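Long-range contacts in magnesium-protoporphyrin O-methyltransferase (Synechocystis sp., PDB 4QDJ), which transfers a methyl group from S-adenosylmethionine to Mg-protoporphyrin IX, giving its 13-monomethyl ester on the pathway to chlorophyll: residues W24-G29 / I40-H44; L121-G126 / H151-L155. All blocks are in the same frame, centred on the assembly; numbering follows the deposited sequence.

Interaction 1 of 2, residues W24-G29 / I40-H44; sequences WRRIYG and IRVGH. With SAM (S-adenosylmethionine), chain B.
R41, the residue with most surface buried here, ties helix 35-58 to the C-terminal end of helix 19-27. Its side chain runs out with chi1 and chi2 both t, turns at chi3 (m) and reaches two carbonyls of the last helical turn: R41 NE donates to I27 O (2.9 Å) and R41 NH2 to R26 O (2.8 Å), both close to the guanidinium plane, while G29 O lies over one guanidinium face without a hydrogen bond. I27 is the last helical residue, and Y28 (phi/psi -81/-3°) begins the loop. Backbones come closest at I27 and R41, CA to CA 5.4 Å. I27 (m, t) sets CG2 against I40 CG2 (3.9 Å), which also meets W24 CZ3 at 3.8 Å. Next to this apolar patch the Y28 ring (chi1 m) forms an offset stack with the H44 ring (chi1 t), centroids 4.0 Å apart and planes at 28°. H44 NE2 donates to the SAM carboxylate, to OXT at 2.7 Å and weakly to O at 2.9 Å, and Y28 OH stands 3.1 Å from the SAM methyl carbon CE. The contact thus forms part of the cofactor pocket's wall. Around it, R41 also bonds G31 O in the interhelical loop, and W24 meets Y15 and F16 of helix 8-16.

Interaction 2 of 2, residues L121-G126 / H151-L155; sequences LAQLGG and HLASL. With SAM (S-adenosylmethionine), chain B.
At the adenine end of the SAM pocket in this class I methyltransferase, the loop after strand 115-118 packs on residues 151-155 of helix 142-155. L121 N donates to SAM N1 (2.9 Å), a backbone reading of the adenine edge. Residues 121-123 form a 3-10 turn, with L124 N bonded to L121 O (3.2 Å); the chain then extends from L124 (phi/psi -67/146°) to G126, whose phi is positive (80°). CA pairs A122-H151 and G126-L155 are each 6.2 Å apart. H151 (chi1 t, chi2 77°) points into the loop: H151 NE2 donates to L124 O (2.8 Å), while A122 O lies over a ring face without bonding. Leucines pack beside it, L121 CD1 (chi1 p) on L152 CD2 at 4.0 Å and L124 CB on L155 CD1 at 3.6 Å; L155 CD2 also lies 3.6 Å from G126 O. L121, L124 and L152 rest on strand 65-69, and L152 and L155 on strand 130-133, so the contact joins loop and helix over the central sheet.

The two contacts lie on opposite sides of the chain's centre, their own centres 26 Å apart and their nearest atoms about 13 Å, and they do not touch. They follow in series: interaction 1 joins helices 19-27 and 35-58, both before the first strand, whereas interaction 2 lies within the Rossmann-like region and packs on strands 65-69 and 130-133. What connects them is SAM, held at its carboxylate by interaction 1 and at its adenine by interaction 2. D91, D120, Y140, G70 and L134 supply further hydrogen bonds to the cofactor. The N-terminal helices and the sheet domain therefore both contribute to one pocket for the methyl donor.

Interaction 1 of 2, residues W24-G29 / I40-H44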
ATOM      1  N   TRP A  24      -0.186   8.266 -12.477  1.00 12.56           N
ATOM      2  CA  TRP A  24       0.176   7.040 -11.773  1.00 12.22           C
ATOM      3  C   TRP A  24      -0.302   5.764 -12.467  1.00 12.76           C
ATOM      4  O   TRP A  24       0.337   4.720 -12.346  1.00 13.09           O
ATOM      5  CB  TRP A  24      -0.233   7.104 -10.299  1.00 12.24           C
ATOM      6  CG  TRP A  24       0.654   8.044  -9.541  1.00 13.22           C
ATOM      7  CD1 TRP A  24       0.401   9.354  -9.244  1.00 13.62           C
ATOM      8  CD2 TRP A  24       1.961   7.762  -9.029  1.00 15.00           C
ATOM      9  NE1 TRP A  24       1.461   9.897  -8.561  1.00 16.58           N
ATOM     10  CE2 TRP A  24       2.431   8.940  -8.416  1.00 15.21           C
ATOM     11  CE3 TRP A  24       2.773   6.624  -9.020  1.00 15.60           C
ATOM     12  CZ2 TRP A  24       3.680   9.011  -7.800  1.00 18.06           C
ATOM     13  CZ3 TRP A  24       4.011   6.698  -8.408  1.00 16.93           C
ATOM     14  CH2 TRP A  24       4.452   7.881  -7.805  1.00 17.55           C
ATOM     15  N   ARG A  25      -1.406   5.839 -13.203  1.00 11.90           N
ATOM     16  CA  ARG A  25      -1.831   4.703 -14.010  0.52 12.43           C
ATOM     17  C   ARG A  25      -0.755   4.403 -15.048  1.00 12.06           C
ATOM     18  O   ARG A  25      -0.488   3.244 -15.365  1.00 12.57           O
ATOM     19  CB  ARG A  25      -3.174   4.977 -14.692  0.52 14.78           C
ATOM     20  CG  ARG A  25      -3.570   3.924 -15.714  0.52 16.87           C
ATOM     21  CD  ARG A  25      -4.940   4.203 -16.307  0.52 20.03           C
ATOM     22  NE  ARG A  25      -5.160   3.432 -17.526  0.52 22.56           N
ATOM     23  CZ  ARG A  25      -6.306   3.399 -18.197  0.52 25.62           C
ATOM     24  NH1 ARG A  25      -7.351   4.091 -17.761  0.52 26.61           N
ATOM     25  NH2 ARG A  25      -6.408   2.671 -19.300  0.52 26.76           N
ATOM     26  N   ARG A  26      -0.130   5.457 -15.564  1.00 11.09           N
ATOM     27  CA  ARG A  26       0.939   5.303 -16.541  1.00 11.86           C
ATOM     28  C   ARG A  26       2.199   4.737 -15.884  1.00 12.47           C
ATOM     29  O   ARG A  26       2.781   3.773 -16.381  1.00 13.38           O
ATOM     30  CB  ARG A  26       1.228   6.638 -17.242  1.00 12.39           C
ATOM     31  CG  ARG A  26       2.464   6.643 -18.140  1.00 14.28           C
ATOM     32  CD  ARG A  26       2.417   5.557 -19.209  1.00 15.42           C
ATOM     33  NE  ARG A  26       1.306   5.718 -20.144  1.00 15.83           N
ATOM     34  CZ  ARG A  26       1.416   6.218 -21.371  1.00 15.35           C
ATOM     35  NH1 ARG A  26       2.593   6.621 -21.831  1.00 14.69           N
ATOM     36  NH2 ARG A  26       0.343   6.315 -22.144  1.00 16.18           N
ATOM     37  N   ILE A  27       2.608   5.324 -14.765  1.00 11.74           N
ATOM     38  CA  ILE A  27       3.794   4.850 -14.054  1.00 12.31           C
ATOM     39  C   ILE A  27       3.648   3.386 -13.645  1.00 12.77           C
ATOM     40  O   ILE A  27       4.550   2.577 -13.866  1.00 13.42           O
ATOM     41  CB  ILE A  27       4.104   5.712 -12.810  1.00 12.87           C
ATOM     42  CG1 ILE A  27       4.504   7.130 -13.229  1.00 13.90           C
ATOM     43  CG2 ILE A  27       5.212   5.076 -11.978  1.00 14.92           C
ATOM     44  CD1 ILE A  27       4.745   8.067 -12.063  1.00 14.35           C
ATOM     45  N   TYR A  28       2.497   3.048 -13.071  1.00 12.16           N
ATOM     46  CA  TYR A  28       2.228   1.690 -12.606  1.00 13.31           C
ATOM     47  C   TYR A  28       1.803   0.751 -13.729  1.00 15.43           C
ATOM     48  O   TYR A  28       1.587  -0.440 -13.499  1.00 18.40           O
ATOM     49  CB  TYR A  28       1.132   1.702 -11.542  1.00 15.02           C
ATOM     50  CG  TYR A  28       1.531   2.304 -10.215  1.00 15.35           C
ATOM     51  CD1 TYR A  28       2.866   2.417  -9.848  1.00 15.95           C
ATOM     52  CD2 TYR A  28       0.565   2.750  -9.323  1.00 17.70           C
ATOM     53  CE1 TYR A  28       3.225   2.962  -8.626  1.00 16.65           C
ATOM     54  CE2 TYR A  28       0.915   3.295  -8.104  1.00 16.63           C
ATOM     55  CZ  TYR A  28       2.244   3.399  -7.762  1.00 17.35           C
ATOM     56  OH  TYR A  28       2.590   3.940  -6.547  1.00 18.86           O
ATOM     57  N   GLY A  29       1.667   1.285 -14.938  1.00 14.21           N
ATOM     58  CA  GLY A  29       1.204   0.499 -16.067  1.00 14.86           C
ATOM     59  C   GLY A  29       2.279   0.313 -17.118  1.00 16.82           C
ATOM     60  O   GLY A  29       3.448   0.107 -16.794  1.00 18.52           O
ATOM     61  N   ILE A  40      10.945   5.426 -11.070  1.00 10.84           N
ATOM     62  CA  ILE A  40       9.901   5.195 -10.076  1.00 11.08           C
ATOM     63  C   ILE A  40       9.148   3.895 -10.362  1.00 10.97           C
ATOM     64  O   ILE A  40       8.864   3.117  -9.447  1.00 10.63           O
ATOM     65  CB  ILE A  40       8.911   6.375 -10.028  1.00 13.69           C
ATOM     66  CG1 ILE A  40       9.628   7.645  -9.564  1.00 15.04           C
ATOM     67  CG2 ILE A  40       7.734   6.061  -9.115  1.00 12.69           C
ATOM     68  CD1 ILE A  40       8.768   8.889  -9.627  1.00 17.13           C
ATOM     69  N   ARG A  41       8.835   3.663 -11.633  1.00 10.02           N
ATOM     70  CA  ARG A  41       8.177   2.427 -12.049  1.00  9.28           C
ATOM     71  C   ARG A  41       8.987   1.205 -11.625  1.00 10.04           C
ATOM     72  O   ARG A  41       8.454   0.273 -11.020  1.00 10.00           O
ATOM     73  CB  ARG A  41       7.964   2.414 -13.567  1.00  9.05           C
ATOM     74  CG  ARG A  41       7.488   1.074 -14.113  1.00  9.62           C
ATOM     75  CD  ARG A  41       7.404   1.089 -15.631  1.00 11.94           C
ATOM     76  NE  ARG A  41       6.290   1.899 -16.116  1.00 11.38           N
ATOM     77  CZ  ARG A  41       6.099   2.209 -17.394  1.00 12.26           C
ATOM     78  NH1 ARG A  41       6.954   1.782 -18.315  1.00 14.11           N
ATOM     79  NH2 ARG A  41       5.058   2.950 -17.750  1.00 12.76           N
ATOM     80  N   VAL A  42      10.280   1.224 -11.932  1.00  9.96           N
ATOM     81  CA  VAL A  42      11.170   0.113 -11.608  1.00 11.21           C
ATOM     82  C   VAL A  42      11.336  -0.068 -10.097  1.00 11.01           C
ATOM     83  O   VAL A  42      11.281  -1.190  -9.586  1.00 11.68           O
ATOM     84  CB  VAL A  42      12.551   0.295 -12.278  1.00 13.39           C
ATOM     85  CG1 VAL A  42      13.535  -0.757 -11.785  1.00 16.57           C
ATOM     86  CG2 VAL A  42      12.412   0.240 -13.794  1.00 15.08           C
ATOM     87  N   GLY A  43      11.523   1.036  -9.381  1.00 10.84           N
ATOM     88  CA  GLY A  43      11.678   0.981  -7.938  1.00 10.79           C
ATOM     89  C   GLY A  43      10.437   0.443  -7.248  1.00 10.13           C
ATOM     90  O   GLY A  43      10.517  -0.416  -6.365  1.00 10.36           O
ATOM     91  N   HIS A  44       9.281   0.953  -7.655  1.00  8.86           N
ATOM     92  CA  HIS A  44       8.015   0.504  -7.092  1.00  9.10           C
ATOM     93  C   HIS A  44       7.782  -0.978  -7.375  1.00  8.81           C
ATOM     94  O   HIS A  44       7.290  -1.710  -6.518  1.00  9.08           O
ATOM     95  CB  HIS A  44       6.857   1.344  -7.636  1.00 11.12           C
ATOM     96  CG  HIS A  44       5.507   0.786  -7.314  1.00 14.24           C
ATOM     97  ND1 HIS A  44       4.744   0.108  -8.240  1.00 15.60           N
ATOM     98  CD2 HIS A  44       4.787   0.800  -6.168  1.00 16.75           C
ATOM     99  CE1 HIS A  44       3.609  -0.267  -7.680  1.00 16.79           C
ATOM    100  NE2 HIS A  44       3.608   0.140  -6.423  1.00 17.90           N
TER
HETATM  101  N   SAM B 301      -0.153   0.877  -2.457  1.00 14.30           N
HETATM  102  CA  SAM B 301      -0.232   1.013  -3.909  1.00 17.95           C
HETATM  103  C   SAM B 301       1.034   0.489  -4.572  1.00 19.22           C
HETATM  104  O   SAM B 301       2.106   0.479  -3.964  1.00 20.84           O
HETATM  105  OXT SAM B 301       1.010   0.062  -5.726  1.00 18.52           O
HETATM  106  CB  SAM B 301      -0.521   2.451  -4.343  1.00 20.96           C
HETATM  107  CG  SAM B 301       0.477   3.523  -3.906  1.00 22.70           C
HETATM  108  SD  SAM B 301       0.052   5.160  -4.571  1.00 24.09           S
HETATM  109  CE  SAM B 301       1.629   6.037  -4.425  0.71 24.00           C
HETATM  110  C5' SAM B 301      -0.819   5.874  -3.160  1.00 19.71           C
HETATM  111  C4' SAM B 301      -2.274   5.432  -3.115  1.00 15.58           C
HETATM  112  O4' SAM B 301      -2.755   5.599  -1.799  1.00 14.40           O
HETATM  113  C3' SAM B 301      -3.176   6.251  -4.029  1.00 13.76           C
HETATM  114  O3' SAM B 301      -3.900   5.377  -4.863  1.00 14.47           O
HETATM  115  C2' SAM B 301      -4.129   6.958  -3.085  1.00 13.95           C
HETATM  116  O2' SAM B 301      -5.428   7.071  -3.625  1.00 14.55           O
HETATM  117  C1' SAM B 301      -4.086   6.053  -1.866  1.00 12.67           C
HETATM  118  N9  SAM B 301      -4.457   6.729  -0.617  1.00 11.05           N
HETATM  119  C8  SAM B 301      -4.013   7.940  -0.159  1.00 11.60           C
HETATM  120  N7  SAM B 301      -4.607   8.184   1.032  1.00 11.77           N
HETATM  121  C5  SAM B 301      -5.417   7.143   1.333  1.00 10.56           C
HETATM  122  C6  SAM B 301      -6.246   6.883   2.414  1.00 10.46           C
HETATM  123  N6  SAM B 301      -6.346   7.759   3.411  1.00 12.29           N
HETATM  124  N1  SAM B 301      -6.968   5.709   2.442  1.00 10.93           N
HETATM  125  C2  SAM B 301      -6.864   4.801   1.408  1.00 12.03           C
HETATM  126  N3  SAM B 301      -6.041   5.069   0.334  1.00 10.39           N
HETATM  127  C4  SAM B 301      -5.329   6.221   0.305  1.00 11.45           C

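Interaction 2 of 2, residues L121-G126 / H151-L155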
ATOM      1  N   LEU A 121      -8.748   4.378   4.360  1.00 11.70           N
ATOM      2  CA  LEU A 121      -8.240   3.259   5.151  1.00 12.52           C
ATOM      3  C   LEU A 121      -8.556   3.402   6.640  1.00 14.07           C
ATOM      4  O   LEU A 121      -8.650   2.407   7.359  1.00 14.90           O
ATOM      5  CB  LEU A 121      -6.737   3.048   4.919  1.00 13.70           C
ATOM      6  CG  LEU A 121      -5.729   4.137   5.297  1.00 14.70           C
ATOM      7  CD1 LEU A 121      -5.339   4.067   6.772  1.00 15.42           C
ATOM      8  CD2 LEU A 121      -4.497   4.021   4.413  1.00 17.08           C
ATOM      9  N   ALA A 122      -8.738   4.640   7.091  1.00 13.85           N
ATOM     10  CA  ALA A 122      -9.074   4.901   8.488  1.00 15.36           C
ATOM     11  C   ALA A 122     -10.496   4.458   8.829  1.00 17.12           C
ATOM     12  O   ALA A 122     -10.879   4.431   9.998  1.00 19.23           O
ATOM     13  CB  ALA A 122      -8.883   6.375   8.814  1.00 17.74           C
ATOM     14  N   GLN A 123     -11.273   4.108   7.809  1.00 17.06           N
ATOM     15  CA  GLN A 123     -12.656   3.688   8.014  1.00 17.42           C
ATOM     16  C   GLN A 123     -12.843   2.183   7.832  1.00 16.17           C
ATOM     17  O   GLN A 123     -13.955   1.669   7.958  1.00 18.24           O
ATOM     18  CB  GLN A 123     -13.594   4.455   7.077  1.00 19.99           C
ATOM     19  CG  GLN A 123     -13.578   5.960   7.292  1.00 22.85           C
ATOM     20  CD  GLN A 123     -14.021   6.353   8.688  1.00 26.05           C
ATOM     21  OE1 GLN A 123     -14.981   5.800   9.227  0.36 26.16           O
ATOM     22  NE2 GLN A 123     -13.319   7.310   9.284  0.38 26.11           N
ATOM     23  N   LEU A 124     -11.754   1.479   7.541  1.00 15.39           N
ATOM     24  CA  LEU A 124     -11.812   0.033   7.356  1.00 14.03           C
ATOM     25  C   LEU A 124     -12.155  -0.684   8.655  1.00 14.70           C
ATOM     26  O   LEU A 124     -11.762  -0.252   9.740  1.00 16.14           O
ATOM     27  CB  LEU A 124     -10.482  -0.494   6.817  1.00 12.70           C
ATOM     28  CG  LEU A 124     -10.083  -0.072   5.402  1.00 12.43           C
ATOM     29  CD1 LEU A 124      -8.682  -0.565   5.087  1.00 12.06           C
ATOM     30  CD2 LEU A 124     -11.080  -0.596   4.383  1.00 14.44           C
ATOM     31  N   GLY A 125     -12.887  -1.786   8.533  1.00 14.37           N
ATOM     32  CA  GLY A 125     -13.227  -2.609   9.679  1.00 16.66           C
ATOM     33  C   GLY A 125     -12.834  -4.054   9.449  1.00 18.21           C
ATOM     34  O   GLY A 125     -12.147  -4.370   8.477  1.00 19.85           O
ATOM     35  N   GLY A 126     -13.268  -4.936  10.342  1.00 18.35           N
ATOM     36  CA  GLY A 126     -12.975  -6.350  10.211  1.00 17.78           C
ATOM     37  C   GLY A 126     -11.583  -6.718  10.685  1.00 18.05           C
ATOM     38  O   GLY A 126     -10.848  -5.878  11.205  1.00 20.14           O
ATOM     39  N   HIS A 151      -4.647   2.556  13.384  1.00 14.01           N
ATOM     40  CA  HIS A 151      -5.895   1.980  12.904  1.00 13.92           C
ATOM     41  C   HIS A 151      -5.648   0.688  12.130  1.00 13.63           C
ATOM     42  O   HIS A 151      -6.351  -0.301  12.322  1.00 15.00           O
ATOM     43  CB  HIS A 151      -6.680   2.956  12.033  1.00 15.04           C
ATOM     44  CG  HIS A 151      -8.007   2.421  11.600  1.00 15.59           C
ATOM     45  ND1 HIS A 151      -9.096   2.370  12.444  1.00 18.35           N
ATOM     46  CD2 HIS A 151      -8.414   1.879  10.429  1.00 15.68           C
ATOM     47  CE1 HIS A 151     -10.122   1.839  11.803  1.00 18.65           C
ATOM     48  NE2 HIS A 151      -9.734   1.529  10.579  1.00 16.67           N
ATOM     49  N   LEU A 152      -4.650   0.708  11.253  1.00 12.18           N
ATOM     50  CA  LEU A 152      -4.296  -0.480  10.485  1.00 11.20           C
ATOM     51  C   LEU A 152      -3.891  -1.621  11.410  1.00 12.80           C
ATOM     52  O   LEU A 152      -4.241  -2.780  11.172  1.00 13.82           O
ATOM     53  CB  LEU A 152      -3.169  -0.167   9.498  1.00 12.83           C
ATOM     54  CG  LEU A 152      -3.534   0.778   8.352  1.00 14.87           C
ATOM     55  CD1 LEU A 152      -2.309   1.085   7.511  1.00 17.43           C
ATOM     56  CD2 LEU A 152      -4.640   0.181   7.492  1.00 17.47           C
ATOM     57  N   ALA A 153      -3.165  -1.283  12.472  1.00 13.39           N
ATOM     58  CA  ALA A 153      -2.739  -2.275  13.452  1.00 14.43           C
ATOM     59  C   ALA A 153      -3.939  -2.961  14.096  1.00 15.09           C
ATOM     60  O   ALA A 153      -3.901  -4.157  14.377  1.00 16.60           O
ATOM     61  CB  ALA A 153      -1.856  -1.631  14.513  1.00 15.64           C
ATOM     62  N   SER A 154      -5.014  -2.203  14.307  1.00 14.94           N
ATOM     63  CA  SER A 154      -6.215  -2.746  14.936  1.00 16.86           C
ATOM     64  C   SER A 154      -6.932  -3.749  14.035  1.00 17.20           C
ATOM     65  O   SER A 154      -7.780  -4.513  14.497  1.00 20.76           O
ATOM     66  CB  SER A 154      -7.175  -1.621  15.342  1.00 18.48           C
ATOM     67  OG  SER A 154      -7.854  -1.086  14.218  1.00 19.66           O
ATOM     68  N   LEU A 155      -6.592  -3.744  12.750  1.00 14.26           N
ATOM     69  CA  LEU A 155      -7.201  -4.667  11.799  1.00 14.26           C
ATOM     70  C   LEU A 155      -6.365  -5.930  11.641  1.00 13.34           C
ATOM     71  O   LEU A 155      -6.833  -6.928  11.095  1.00 14.43           O
ATOM     72  CB  LEU A 155      -7.359  -3.999  10.431  1.00 15.76           C
ATOM     73  CG  LEU A 155      -8.003  -2.612  10.391  1.00 18.50           C
ATOM     74  CD1 LEU A 155      -8.058  -2.103   8.956  1.00 20.87           C
ATOM     75  CD2 LEU A 155      -9.392  -2.638  11.014  1.00 20.85           C
TER
HETATM   76  N   SAM B 301      -0.153   0.877  -2.457  1.00 14.30           N
HETATM   77  CA  SAM B 301      -0.232   1.013  -3.909  1.00 17.95           C
HETATM   78  C   SAM B 301       1.034   0.489  -4.572  1.00 19.22           C
HETATM   79  O   SAM B 301       2.106   0.479  -3.964  1.00 20.84           O
HETATM   80  OXT SAM B 301       1.010   0.062  -5.726  1.00 18.52           O
HETATM   81  CB  SAM B 301      -0.521   2.451  -4.343  1.00 20.96           C
HETATM   82  CG  SAM B 301       0.477   3.523  -3.906  1.00 22.70           C
HETATM   83  SD  SAM B 301       0.052   5.160  -4.571  1.00 24.09           S
HETATM   84  CE  SAM B 301       1.629   6.037  -4.425  0.71 24.00           C
HETATM   85  C5' SAM B 301      -0.819   5.874  -3.160  1.00 19.71           C
HETATM   86  C4' SAM B 301      -2.274   5.432  -3.115  1.00 15.58           C
HETATM   87  O4' SAM B 301      -2.755   5.599  -1.799  1.00 14.40           O
HETATM   88  C3' SAM B 301      -3.176   6.251  -4.029  1.00 13.76           C
HETATM   89  O3' SAM B 301      -3.900   5.377  -4.863  1.00 14.47           O
HETATM   90  C2' SAM B 301      -4.129   6.958  -3.085  1.00 13.95           C
HETATM   91  O2' SAM B 301      -5.428   7.071  -3.625  1.00 14.55           O
HETATM   92  C1' SAM B 301      -4.086   6.053  -1.866  1.00 12.67           C
HETATM   93  N9  SAM B 301      -4.457   6.729  -0.617  1.00 11.05           N
HETATM   94  C8  SAM B 301      -4.013   7.940  -0.159  1.00 11.60           C
HETATM   95  N7  SAM B 301      -4.607   8.184   1.032  1.00 11.77           N
HETATM   96  C5  SAM B 301      -5.417   7.143   1.333  1.00 10.56           C
HETATM   97  C6  SAM B 301      -6.246   6.883   2.414  1.00 10.46           C
HETATM   98  N6  SAM B 301      -6.346   7.759   3.411  1.00 12.29           N
HETATM   99  N1  SAM B 301      -6.968   5.709   2.442  1.00 10.93           N
HETATM  100  C2  SAM B 301      -6.864   4.801   1.408  1.00 12.03           C
HETATM  101  N3  SAM B 301      -6.041   5.069   0.334  1.00 10.39           N
HETATM  102  C4  SAM B 301      -5.329   6.221   0.305  1.00 11.45           C